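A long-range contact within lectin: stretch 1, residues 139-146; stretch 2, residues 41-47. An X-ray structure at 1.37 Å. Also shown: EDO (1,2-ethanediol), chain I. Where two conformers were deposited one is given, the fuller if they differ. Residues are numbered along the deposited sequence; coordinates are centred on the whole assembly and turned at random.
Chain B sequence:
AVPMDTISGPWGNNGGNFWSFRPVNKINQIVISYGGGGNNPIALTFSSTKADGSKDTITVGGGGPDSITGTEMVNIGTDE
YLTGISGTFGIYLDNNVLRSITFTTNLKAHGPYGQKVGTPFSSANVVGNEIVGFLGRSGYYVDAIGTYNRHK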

# COMPACT_ATOMS: atom_id res chain seq x y z
N GLY B 139 -5.99 -13.32 4.02
CA GLY B 139 -6.29 -14.33 3.02
C GLY B 139 -7.78 -14.31 2.75
O GLY B 139 -8.31 -13.34 2.21
N TYR B 140 -8.47 -15.35 3.19
CA TYR B 140 -9.92 -15.31 3.17
C TYR B 140 -10.43 -14.28 4.16
O TYR B 140 -11.47 -13.66 3.95
CB TYR B 140 -10.50 -16.68 3.50
CG TYR B 140 -10.37 -17.72 2.39
CD1 TYR B 140 -9.51 -17.55 1.31
CD2 TYR B 140 -11.14 -18.87 2.43
CE1 TYR B 140 -9.42 -18.51 0.32
CE2 TYR B 140 -11.05 -19.81 1.45
CZ TYR B 140 -10.17 -19.64 0.40
OH TYR B 140 -10.08 -20.61 -0.61
N TYR B 141 -9.70 -14.09 5.25
CA TYR B 141 -10.08 -13.17 6.33
C TYR B 141 -8.90 -12.26 6.64
O TYR B 141 -7.94 -12.22 5.88
CB TYR B 141 -10.54 -13.94 7.56
CG TYR B 141 -11.51 -15.00 7.17
CD1 TYR B 141 -11.22 -16.35 7.34
CD2 TYR B 141 -12.67 -14.66 6.50
CE1 TYR B 141 -12.11 -17.32 6.92
CE2 TYR B 141 -13.56 -15.61 6.08
CZ TYR B 141 -13.28 -16.94 6.28
OH TYR B 141 -14.17 -17.89 5.85
N VAL B 142 -8.99 -11.46 7.68
CA VAL B 142 -7.86 -10.59 8.04
C VAL B 142 -7.12 -11.27 9.17
O VAL B 142 -7.66 -11.46 10.26
CB VAL B 142 -8.33 -9.19 8.43
CG1 VAL B 142 -7.13 -8.33 8.86
CG2 VAL B 142 -9.10 -8.55 7.27
N ASP B 143 -5.86 -11.64 8.93
CA ASP B 143 -5.05 -12.40 9.87
C ASP B 143 -4.25 -11.53 10.81
O ASP B 143 -3.92 -11.98 11.91
CB ASP B 143 -4.11 -13.31 9.11
CG ASP B 143 -4.82 -14.37 8.33
OD1 ASP B 143 -5.11 -14.11 7.15
OD2 ASP B 143 -5.06 -15.52 8.79
N ALA B 144 -3.90 -10.32 10.39
CA ALA B 144 -3.11 -9.42 11.22
C ALA B 144 -3.25 -8.01 10.68
O ALA B 144 -3.50 -7.83 9.50
CB ALA B 144 -1.67 -9.81 11.20
N ILE B 145 -3.09 -7.04 11.56
CA ILE B 145 -3.05 -5.65 11.15
C ILE B 145 -2.19 -4.83 12.07
O ILE B 145 -2.14 -5.05 13.29
CB ILE B 145 -4.49 -5.06 11.08
CG1 ILE B 145 -4.50 -3.64 10.50
CG2 ILE B 145 -5.20 -5.12 12.47
CD1 ILE B 145 -5.87 -3.19 9.98
N GLY B 146 -1.47 -3.90 11.46
CA GLY B 146 -0.66 -2.93 12.16
C GLY B 146 -0.70 -1.59 11.46
O GLY B 146 -1.47 -1.43 10.51
C1 EDO I . -6.40 -17.52 5.76
O1 EDO I . -7.00 -17.56 4.48
C2 EDO I . -7.29 -16.72 6.68
O2 EDO I . -7.34 -15.42 6.15
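Stretch 2 (41-47) PIALTFS

Stretch 2 is strand throughout, but not uniformly extended: at Ile-42 psi is -17°. It is part of a strand that begins before Pro-41 and runs on past Ser-47. Stretch 1 starts as loop at Gly-139 to Tyr-141 and becomes strand from Val-142 to Gly-146. Within the loop, Gly-139 N donates a hydrogen bond to Tyr-141 O at 2.9 Å. The two strands run in broadly the same direction, with 50° between their N-to-C axes. Their closest approach is 7.7 Å, and no direct hydrogen bond joins the stretches. The strands meet through apolar side chains, and near Tyr-141 the backbones also come close.

The CA atoms come nearest just before the strand of stretch 1, where Tyr-141 CA lies 4.4 Å from Ile-42 CA. Here Tyr-141 CA makes a CA-H...O contact with Ile-42 O at 3.5 Å. One water bridges the backbones: it donates to Pro-41 O at 2.8 Å and accepts from Val-142 N at 3.0 Å.

Ile-42 is the most covered residue of the contact. Its CG2 sits 3.3 Å from Tyr-141 CD2, a tight apolar approach that is oblique to the ring. Val-142, with chi1 t, points toward stretch 2. Its CG2 lies 4.0 Å from Ile-42 O, 4.2 Å from Ala-43 CA and 4.3 Å from Leu-44 CG. Ala-43 points its own CB away, so its backbone meets the valine.

Leu-44 and Phe-46 both point toward stretch 1, in keeping with the alternation of an extended strand. Ile-145 points toward stretch 2. Its CD1 reaches Leu-44 CD1 at 3.8 Å and Phe-46 CZ at 4.1 Å, the latter at the ring edge. Asp-143 and Ala-144 are out of reach of stretch 2. Asp-143 OD1 instead accepts a hydrogen bond from O2 of the 1,2-ethanediol at 2.8 Å. The contact buries 294 Å² in total.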

# COMPACT_ATOMS: atom_id res chain seq x y z
N PRO B 41 -16.12 -9.63 10.60
CA PRO B 41 -15.28 -8.95 9.60
C PRO B 41 -14.51 -9.97 8.80
O PRO B 41 -13.92 -10.90 9.37
CB PRO B 41 -14.34 -8.08 10.43
CG PRO B 41 -14.83 -8.09 11.77
CD PRO B 41 -15.74 -9.24 11.97
N ILE B 42 -14.55 -9.83 7.47
CA ILE B 42 -13.74 -10.66 6.60
C ILE B 42 -12.84 -9.86 5.67
O ILE B 42 -11.90 -10.43 5.12
CB ILE B 42 -14.56 -11.71 5.82
CG1 ILE B 42 -15.53 -11.05 4.86
CG2 ILE B 42 -15.27 -12.66 6.79
CD1 ILE B 42 -16.23 -12.03 3.87
N ALA B 43 -13.11 -8.57 5.47
CA ALA B 43 -12.23 -7.75 4.62
C ALA B 43 -12.26 -6.31 5.12
O ALA B 43 -13.24 -5.88 5.74
CB ALA B 43 -12.66 -7.83 3.14
N LEU B 44 -11.20 -5.57 4.77
CA LEU B 44 -11.06 -4.14 5.03
C LEU B 44 -10.64 -3.45 3.74
O LEU B 44 -9.80 -3.96 3.01
CB LEU B 44 -9.99 -3.86 6.09
CG LEU B 44 -10.28 -4.46 7.46
CD1 LEU B 44 -9.06 -4.39 8.34
CD2 LEU B 44 -11.49 -3.80 8.11
N THR B 45 -11.26 -2.32 3.45
CA THR B 45 -10.87 -1.49 2.34
C THR B 45 -10.44 -0.15 2.87
O THR B 45 -11.14 0.43 3.70
CB THR B 45 -12.04 -1.30 1.41
OG1 THR B 45 -12.48 -2.57 0.89
CG2 THR B 45 -11.64 -0.41 0.21
N PHE B 46 -9.27 0.32 2.45
CA PHE B 46 -8.79 1.66 2.80
C PHE B 46 -8.63 2.44 1.54
O PHE B 46 -8.06 1.95 0.56
CB PHE B 46 -7.41 1.58 3.48
CG PHE B 46 -7.36 0.65 4.67
CD1 PHE B 46 -7.94 1.03 5.86
CD2 PHE B 46 -6.80 -0.60 4.58
CE1 PHE B 46 -7.90 0.18 6.97
CE2 PHE B 46 -6.80 -1.44 5.67
CZ PHE B 46 -7.36 -1.03 6.85
N SER B 47 -9.15 3.67 1.51
CA SER B 47 -9.03 4.50 0.34
C SER B 47 -8.68 5.94 0.68
O SER B 47 -9.05 6.47 1.73
CB SER B 47 -10.37 4.49 -0.40
OG SER B 47 -10.82 3.16 -0.65
O HOH W 1 -11.20 -11.24 9.68